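Local coordinates for 3'-5'-exonuclease (Saccharomyces cerevisiae, PDB 3E2V), which cuts double-stranded DNA as a magnesium-dependent nuclease of the TatD family, nicking it internally and degrading it from the 3' end, at residues K82-I87 / S155-G160; L144-A149 / C189-L194. One frame throughout, in Å; residues are numbered along the deposited sequence.

Contact 1 (K82-I87 / S155-G160)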
ATOM      1  N   LYS A  82       6.254 -15.258  -0.673  1.00 17.19           N
ATOM      2  CA  LYS A  82       6.515 -14.704  -1.984  1.00 17.31           C
ATOM      3  C   LYS A  82       6.282 -13.198  -1.886  1.00 16.59           C
ATOM      4  O   LYS A  82       5.177 -12.753  -1.544  1.00 16.76           O
ATOM      5  CB  LYS A  82       5.619 -15.332  -3.053  1.00 18.35           C
ATOM      6  CG  LYS A  82       5.865 -14.804  -4.454  1.00 22.86           C
ATOM      7  CD  LYS A  82       7.267 -15.135  -4.972  1.00 28.04           C
ATOM      8  CE  LYS A  82       7.551 -14.449  -6.297  1.00 32.24           C
ATOM      9  NZ  LYS A  82       9.017 -14.263  -6.520  1.00 34.95           N
ATOM     10  N   LEU A  83       7.332 -12.426  -2.159  1.00 16.13           N
ATOM     11  CA  LEU A  83       7.253 -10.977  -2.069  1.00 14.94           C
ATOM     12  C   LEU A  83       7.198 -10.332  -3.431  1.00 15.57           C
ATOM     13  O   LEU A  83       8.001 -10.629  -4.328  1.00 16.10           O
ATOM     14  CB  LEU A  83       8.441 -10.428  -1.301  1.00 15.28           C
ATOM     15  CG  LEU A  83       8.578 -10.895   0.149  1.00 16.26           C
ATOM     16  CD1 LEU A  83       9.856 -10.357   0.758  1.00 17.86           C
ATOM     17  CD2 LEU A  83       7.394 -10.469   0.985  1.00 17.75           C
ATOM     18  N   TYR A  84       6.223  -9.438  -3.562  1.00 13.94           N
ATOM     19  CA  TYR A  84       6.119  -8.537  -4.696  1.00 14.60           C
ATOM     20  C   TYR A  84       6.301  -7.112  -4.210  1.00 14.07           C
ATOM     21  O   TYR A  84       6.358  -6.877  -3.015  1.00 13.36           O
ATOM     22  CB  TYR A  84       4.778  -8.730  -5.410  1.00 16.67           C
ATOM     23  CG  TYR A  84       4.580 -10.162  -5.854  1.00 20.77           C
ATOM     24  CD1 TYR A  84       5.392 -10.712  -6.836  1.00 23.13           C
ATOM     25  CD2 TYR A  84       3.608 -10.958  -5.275  1.00 23.66           C
ATOM     26  CE1 TYR A  84       5.232 -12.031  -7.247  1.00 24.90           C
ATOM     27  CE2 TYR A  84       3.441 -12.286  -5.672  1.00 26.48           C
ATOM     28  CZ  TYR A  84       4.252 -12.813  -6.653  1.00 24.71           C
ATOM     29  OH  TYR A  84       4.072 -14.130  -7.038  1.00 27.35           O
ATOM     30  N   HIS A  85       6.440  -6.155  -5.126  1.00 13.65           N
ATOM     31  CA  HIS A  85       6.542  -4.763  -4.689  1.00 13.45           C
ATOM     32  C   HIS A  85       5.919  -3.787  -5.673  1.00 13.47           C
ATOM     33  O   HIS A  85       5.599  -4.133  -6.832  1.00 13.58           O
ATOM     34  CB  HIS A  85       8.003  -4.385  -4.455  1.00 14.43           C
ATOM     35  CG  HIS A  85       8.784  -4.309  -5.726  1.00 13.87           C
ATOM     36  ND1 HIS A  85       8.848  -3.159  -6.479  1.00 14.11           N
ATOM     37  CD2 HIS A  85       9.448  -5.261  -6.424  1.00 14.53           C
ATOM     38  CE1 HIS A  85       9.576  -3.385  -7.560  1.00 14.30           C
ATOM     39  NE2 HIS A  85       9.957  -4.651  -7.545  1.00 14.67           N
ATOM     40  N   THR A  86       5.771  -2.553  -5.202  1.00 12.27           N
ATOM     41  CA  THR A  86       5.273  -1.483  -6.052  1.00 12.86           C
ATOM     42  C   THR A  86       6.432  -0.581  -6.467  1.00 13.11           C
ATOM     43  O   THR A  86       7.558  -0.691  -5.940  1.00 13.06           O
ATOM     44  CB  THR A  86       4.202  -0.619  -5.298  1.00 12.71           C
ATOM     45  OG1 THR A  86       4.858   0.238  -4.349  1.00 13.59           O
ATOM     46  CG2 THR A  86       3.206  -1.497  -4.548  1.00 13.33           C
ATOM     47  N   ILE A  87       6.144   0.302  -7.433  1.00 12.18           N
ATOM     48  CA  ILE A  87       7.007   1.429  -7.822  1.00 12.62           C
ATOM     49  C   ILE A  87       6.129   2.648  -8.034  1.00 12.20           C
ATOM     50  O   ILE A  87       5.145   2.593  -8.766  1.00 12.48           O
ATOM     51  CB  ILE A  87       7.768   1.155  -9.127  1.00 12.33           C
ATOM     52  CG1 ILE A  87       8.672  -0.079  -8.980  1.00 12.14           C
ATOM     53  CG2 ILE A  87       8.575   2.409  -9.545  1.00 13.13           C
ATOM     54  CD1 ILE A  87       9.364  -0.493 -10.288  1.00 13.75           C
ATOM     55  N   SER A 155       9.152  -9.282  -9.924  1.00 20.27           N
ATOM     56  CA  SER A 155       8.516  -9.050  -8.621  1.00 18.77           C
ATOM     57  C   SER A 155       7.770  -7.726  -8.575  1.00 17.27           C
ATOM     58  O   SER A 155       7.013  -7.490  -7.626  1.00 15.82           O
ATOM     59  CB  SER A 155       9.545  -9.046  -7.487  1.00 19.60           C
ATOM     60  OG  SER A 155      10.346 -10.217  -7.496  1.00 23.60           O
ATOM     61  N   PHE A 156       7.990  -6.867  -9.577  1.00 15.77           N
ATOM     62  CA  PHE A 156       7.263  -5.585  -9.694  1.00 15.13           C
ATOM     63  C   PHE A 156       5.843  -5.861 -10.175  1.00 15.27           C
ATOM     64  O   PHE A 156       5.660  -6.272 -11.329  1.00 16.62           O
ATOM     65  CB  PHE A 156       8.016  -4.676 -10.685  1.00 15.17           C
ATOM     66  CG  PHE A 156       7.252  -3.453 -11.148  1.00 15.63           C
ATOM     67  CD1 PHE A 156       6.505  -2.667 -10.261  1.00 16.84           C
ATOM     68  CD2 PHE A 156       7.332  -3.062 -12.475  1.00 16.10           C
ATOM     69  CE1 PHE A 156       5.829  -1.525 -10.720  1.00 16.26           C
ATOM     70  CE2 PHE A 156       6.678  -1.935 -12.934  1.00 15.71           C
ATOM     71  CZ  PHE A 156       5.905  -1.160 -12.059  1.00 16.10           C
ATOM     72  N   ARG A 157       4.842  -5.652  -9.314  1.00 14.04           N
ATOM     73  CA  ARG A 157       3.463  -6.072  -9.647  1.00 14.65           C
ATOM     74  C   ARG A 157       2.404  -4.975  -9.588  1.00 14.39           C
ATOM     75  O   ARG A 157       1.274  -5.224  -9.969  1.00 14.63           O
ATOM     76  CB  ARG A 157       2.990  -7.235  -8.750  1.00 15.84           C
ATOM     77  CG  ARG A 157       3.744  -8.566  -8.917  1.00 18.68           C
ATOM     78  CD  ARG A 157       3.579  -9.168 -10.304  1.00 23.11           C
ATOM     79  NE  ARG A 157       4.346 -10.411 -10.450  1.00 26.10           N
ATOM     80  CZ  ARG A 157       3.880 -11.632 -10.187  1.00 29.76           C
ATOM     81  NH1 ARG A 157       2.639 -11.810  -9.748  1.00 30.24           N
ATOM     82  NH2 ARG A 157       4.668 -12.691 -10.353  1.00 31.65           N
ATOM     83  N   SER A 158       2.752  -3.772  -9.135  1.00 13.03           N
ATOM     84  CA  SER A 158       1.736  -2.724  -9.014  1.00 12.76           C
ATOM     85  C   SER A 158       2.394  -1.353  -9.049  1.00 12.24           C
ATOM     86  O   SER A 158       3.494  -1.172  -8.519  1.00 12.58           O
ATOM     87  CB  SER A 158       0.972  -2.893  -7.688  1.00 13.05           C
ATOM     88  OG  SER A 158      -0.085  -1.931  -7.557  1.00 13.37           O
ATOM     89  N   ILE A 159       1.724  -0.392  -9.682  1.00 12.21           N
ATOM     90  CA  ILE A 159       2.193   0.993  -9.733  1.00 12.57           C
ATOM     91  C   ILE A 159       1.577   1.748  -8.563  1.00 12.55           C
ATOM     92  O   ILE A 159       0.350   1.794  -8.434  1.00 13.05           O
ATOM     93  CB  ILE A 159       1.849   1.629 -11.102  1.00 11.78           C
ATOM     94  CG1 ILE A 159       2.730   0.981 -12.191  1.00 13.42           C
ATOM     95  CG2 ILE A 159       2.021   3.144 -11.068  1.00 13.80           C
ATOM     96  CD1 ILE A 159       2.217   1.203 -13.629  1.00 14.37           C
ATOM     97  N   GLY A 160       2.430   2.319  -7.722  1.00 12.50           N
ATOM     98  CA  GLY A 160       1.997   3.015  -6.510  1.00 12.26           C
ATOM     99  C   GLY A 160       3.141   2.983  -5.518  1.00 13.30           C
ATOM    100  O   GLY A 160       4.199   2.468  -5.865  1.00 14.05           O
TER
HETATM  101  O   HOH W   1       9.999 -12.024  -5.163  1.00 31.69           O
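Tyr84 and Arg157 meet across two neighbouring parallel strands, Arg157 NH1 lying over one face of the phenol ring, toward its rim, with the ring and guanidinium planes 33° apart. Tyr84 CE1 sits over the centre of the guanidinium, 3.2 Å from Arg157 NH2. CG of Arg157 is anti to its own carbonyl carbon (chi1 -65°), which puts it against Tyr84 CD1 at 3.4 Å, while NE and NH1 are tied to the carbonyls of Thr154 and Phe392. An alanine in place of Tyr84 would probably leave the guanidinium without the aromatic surface beneath it and open a gap beside CG of Arg157.

Behind this pair the backbones are laced together. His85 N donates to Ser155 O and Arg157 N to His85 O, the latter at 3.0 Å and almost straight (171°). A beta bulge then shifts the register by one residue, after which Ile87 N bonds Ser158 O and Gly160 N bonds Ile87 O. Thr86 OG1 donates to Gly160 O (2.8 Å) from above the carbonyl plane.

Another cluster is formed by His85, Ile87 and Phe156. Ile87 CD1 stands over the centre of the Phe156 ring, 3.6 Å from its centroid, a CH-pi contact, and Phe156 CA lies over a face of the imidazole. The bond from His85 ND1 to Thr86 O (2.8 Å) lies in the imidazole plane and fixes the turn of that ring. At the other end, one water joins Lys82 NZ, Leu83 O and Ser155 OG.

In this TIM-barrel-type sheet the bulge resets the pairing, and Thr86 OG1 and Gly160 N each bond across just before Glu161, a magnesium-binding residue of this protein that carries no metal in this chain. Two carbonyls and an aromatic face together keep the guanidinium in place.

Contact 2 (L144-A149 / C189-L194)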
ATOM      1  N   LEU A 144      12.434   3.312 -15.030  1.00 17.05           N
ATOM      2  CA  LEU A 144      12.524   2.328 -13.954  1.00 16.81           C
ATOM      3  C   LEU A 144      11.403   1.293 -14.012  1.00 16.30           C
ATOM      4  O   LEU A 144      11.639   0.087 -13.922  1.00 16.15           O
ATOM      5  CB  LEU A 144      12.512   3.023 -12.593  1.00 16.84           C
ATOM      6  CG  LEU A 144      12.660   2.108 -11.377  1.00 17.34           C
ATOM      7  CD1 LEU A 144      14.001   1.389 -11.426  1.00 20.08           C
ATOM      8  CD2 LEU A 144      12.547   2.941 -10.100  1.00 18.64           C
ATOM      9  N   MET A 145      10.168   1.770 -14.156  1.00 16.13           N
ATOM     10  CA  MET A 145       9.017   0.883 -14.287  1.00 16.00           C
ATOM     11  C   MET A 145       9.193  -0.073 -15.465  1.00 17.53           C
ATOM     12  O   MET A 145       8.985  -1.269 -15.319  1.00 16.79           O
ATOM     13  CB  MET A 145       7.723   1.696 -14.449  1.00 16.06           C
ATOM     14  CG  MET A 145       7.321   2.489 -13.225  1.00 14.88           C
ATOM     15  SD  MET A 145       5.731   3.403 -13.518  1.00 11.75           S
ATOM     16  CE  MET A 145       5.543   4.222 -11.897  1.00 16.68           C
ATOM     17  N   ASN A 146       9.601   0.448 -16.621  1.00 18.87           N
ATOM     18  CA  ASN A 146       9.813  -0.412 -17.776  1.00 20.13           C
ATOM     19  C   ASN A 146      10.918  -1.440 -17.577  1.00 20.68           C
ATOM     20  O   ASN A 146      10.738  -2.598 -17.932  1.00 20.87           O
ATOM     21  CB  ASN A 146      10.073   0.422 -19.022  1.00 20.56           C
ATOM     22  CG  ASN A 146       8.843   1.103 -19.505  1.00 22.01           C
ATOM     23  OD1 ASN A 146       7.729   0.588 -19.354  1.00 22.60           O
ATOM     24  ND2 ASN A 146       9.023   2.268 -20.104  1.00 23.50           N
ATOM     25  N   GLN A 147      12.044  -1.011 -17.006  1.00 21.00           N
ATOM     26  CA  GLN A 147      13.160  -1.917 -16.707  1.00 22.92           C
ATOM     27  C   GLN A 147      12.671  -3.063 -15.828  1.00 21.99           C
ATOM     28  O   GLN A 147      12.964  -4.234 -16.080  1.00 22.10           O
ATOM     29  CB  GLN A 147      14.301  -1.170 -15.999  1.00 23.08           C
ATOM     30  CG  GLN A 147      15.386  -2.107 -15.400  1.00 26.32           C
ATOM     31  CD  GLN A 147      16.323  -1.455 -14.372  1.00 26.65           C
ATOM     32  OE1 GLN A 147      15.898  -0.953 -13.318  1.00 28.91           O
ATOM     33  NE2 GLN A 147      17.627  -1.503 -14.665  1.00 32.41           N
ATOM     34  N   GLN A 148      11.922  -2.716 -14.785  1.00 21.06           N
ATOM     35  CA  GLN A 148      11.473  -3.723 -13.835  1.00 20.33           C
ATOM     36  C   GLN A 148      10.325  -4.597 -14.338  1.00 20.41           C
ATOM     37  O   GLN A 148      10.172  -5.731 -13.898  1.00 20.34           O
ATOM     38  CB  GLN A 148      11.131  -3.068 -12.488  1.00 19.86           C
ATOM     39  CG  GLN A 148      12.337  -2.391 -11.832  1.00 20.16           C
ATOM     40  CD  GLN A 148      13.422  -3.377 -11.469  1.00 22.39           C
ATOM     41  OE1 GLN A 148      13.146  -4.431 -10.889  1.00 23.80           O
ATOM     42  NE2 GLN A 148      14.662  -3.049 -11.813  1.00 23.45           N
ATOM     43  N   ALA A 149       9.539  -4.083 -15.274  1.00 20.40           N
ATOM     44  CA  ALA A 149       8.421  -4.836 -15.828  1.00 21.84           C
ATOM     45  C   ALA A 149       8.873  -5.846 -16.886  1.00 23.26           C
ATOM     46  O   ALA A 149       8.112  -6.755 -17.241  1.00 23.69           O
ATOM     47  CB  ALA A 149       7.385  -3.886 -16.408  1.00 21.48           C
ATOM     48  N   CYS A 189      -0.203   4.580 -17.992  1.00 15.54           N
ATOM     49  CA  CYS A 189      -0.983   4.291 -19.216  1.00 16.00           C
ATOM     50  C   CYS A 189      -0.169   4.341 -20.509  1.00 17.72           C
ATOM     51  O   CYS A 189      -0.721   4.123 -21.598  1.00 17.77           O
ATOM     52  CB  CYS A 189      -2.169   5.277 -19.364  1.00 15.68           C
ATOM     53  SG  CYS A 189      -3.402   5.194 -18.056  1.00 16.12           S
ATOM     54  N   LEU A 190       1.129   4.626 -20.400  1.00 17.49           N
ATOM     55  CA  LEU A 190       1.926   4.994 -21.591  1.00 19.58           C
ATOM     56  C   LEU A 190       2.205   3.875 -22.572  1.00 20.11           C
ATOM     57  O   LEU A 190       2.480   4.128 -23.758  1.00 21.18           O
ATOM     58  CB  LEU A 190       3.250   5.627 -21.187  1.00 19.89           C
ATOM     59  CG  LEU A 190       3.220   7.148 -21.051  1.00 22.46           C
ATOM     60  CD1 LEU A 190       4.623   7.662 -20.817  1.00 23.48           C
ATOM     61  CD2 LEU A 190       2.586   7.872 -22.250  1.00 22.33           C
ATOM     62  N   ASN A 191       2.176   2.643 -22.088  1.00 19.62           N
ATOM     63  CA  ASN A 191       2.369   1.491 -22.958  1.00 19.83           C
ATOM     64  C   ASN A 191       1.494   0.331 -22.496  1.00 19.98           C
ATOM     65  O   ASN A 191       0.937   0.376 -21.386  1.00 19.13           O
ATOM     66  CB  ASN A 191       3.863   1.131 -23.065  1.00 20.24           C
ATOM     67  CG  ASN A 191       4.460   0.639 -21.748  1.00 20.63           C
ATOM     68  OD1 ASN A 191       3.958  -0.304 -21.140  1.00 21.86           O
ATOM     69  ND2 ASN A 191       5.552   1.270 -21.320  1.00 22.43           N
ATOM     70  N   ASP A 192       1.353  -0.698 -23.327  1.00 20.33           N
ATOM     71  CA  ASP A 192       0.419  -1.788 -23.027  1.00 21.77           C
ATOM     72  C   ASP A 192       0.748  -2.551 -21.743  1.00 21.12           C
ATOM     73  O   ASP A 192      -0.151  -2.918 -20.992  1.00 21.05           O
ATOM     74  CB  ASP A 192       0.290  -2.762 -24.205  1.00 22.94           C
ATOM     75  CG  ASP A 192      -0.431  -2.155 -25.401  1.00 26.05           C
ATOM     76  OD1 ASP A 192      -1.034  -1.058 -25.293  1.00 29.63           O
ATOM     77  OD2 ASP A 192      -0.395  -2.793 -26.473  1.00 31.90           O
ATOM     78  N   LYS A 193       2.034  -2.781 -21.493  1.00 20.77           N
ATOM     79  CA  LYS A 193       2.429  -3.579 -20.338  1.00 21.30           C
ATOM     80  C   LYS A 193       2.084  -2.858 -19.037  1.00 19.34           C
ATOM     81  O   LYS A 193       1.430  -3.429 -18.168  1.00 19.15           O
ATOM     82  CB  LYS A 193       3.912  -3.923 -20.384  1.00 21.13           C
ATOM     83  CG  LYS A 193       4.320  -5.039 -19.406  1.00 24.40           C
ATOM     84  CD  LYS A 193       5.840  -5.276 -19.391  1.00 25.33           C
ATOM     85  CE  LYS A 193       6.361  -5.934 -20.672  1.00 30.83           C
ATOM     86  NZ  LYS A 193       7.865  -5.959 -20.735  1.00 31.60           N
ATOM     87  N   LEU A 194       2.494  -1.601 -18.925  1.00 17.91           N
ATOM     88  CA  LEU A 194       2.173  -0.829 -17.722  1.00 16.31           C
ATOM     89  C   LEU A 194       0.677  -0.598 -17.582  1.00 15.82           C
ATOM     90  O   LEU A 194       0.167  -0.579 -16.474  1.00 15.06           O
ATOM     91  CB  LEU A 194       2.915   0.499 -17.702  1.00 15.61           C
ATOM     92  CG  LEU A 194       4.459   0.419 -17.660  1.00 16.49           C
ATOM     93  CD1 LEU A 194       5.055   1.796 -17.432  1.00 16.64           C
ATOM     94  CD2 LEU A 194       4.960  -0.589 -16.603  1.00 17.96           C
TER
HETATM   95  O   HOH W   2       9.171  -3.522 -19.970  1.00 29.92           O
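Asn146 and Asn191 reach toward each other tip to tip, and the bond from Asn191 ND2 to Asn146 OD1 measures 3.0 Å, with the amide planes 37° apart. Asn191 ND2 also bonds Tyr142 OH, one turn earlier on the same helix as Asn146. The other end of the Asn191 amide caps the short, weakly bonded helix that begins at about Asp192: OD1 accepts from Leu194 N at 3.0 Å in a nearly straight bond (176°). CG of Asn191 lies between the backbone N and the carbonyl carbon (chi1 66°). One amide thus serves as N-cap and as a bridge to helix 132-149.

A water links Asn146 O, to which it donates, with Lys193 NZ, from which it accepts.

The apolar part centres on Leu194. Its CD1 rests 4.0 Å from Met145 CB, while CD2 meets Ala149 CB at 4.1 Å. Alongside, the aliphatic chain of Lys193 places CD 3.6 Å from Ala149 CB. Leu194 CD1 also packs against a polar atom, Asn146 OD1, at 3.5 Å.

The contact joins the last turns of helix 132-149 to the turn that leads into strand 199-204; on its inner side the helix packs against strands 156-165 and 82-87.

In the fold
The two contacts form successive layers of one barrel wall, their centres 12 Å apart. Contact 1 pairs neighbouring strands of the parallel sheet, and contact 2 fastens the helix outside them to the turn before the next strand. They touch directly: Phe156 CE2 approaches Met145 O to 3.4 Å, and Met145 CE lies 3.6 Å from Ile87 O and 3.8 Å from Ile159 CG2. In contact 1 the side chain of Thr86 is about 10 Å from the bound magnesium ion, which His253 and Asp303 hold. The side chain of Glu161, a further magnesium-binding residue, is about 4 Å from Gly160 of contact 1 and about 10 Å from the Met145 side chain of contact 2.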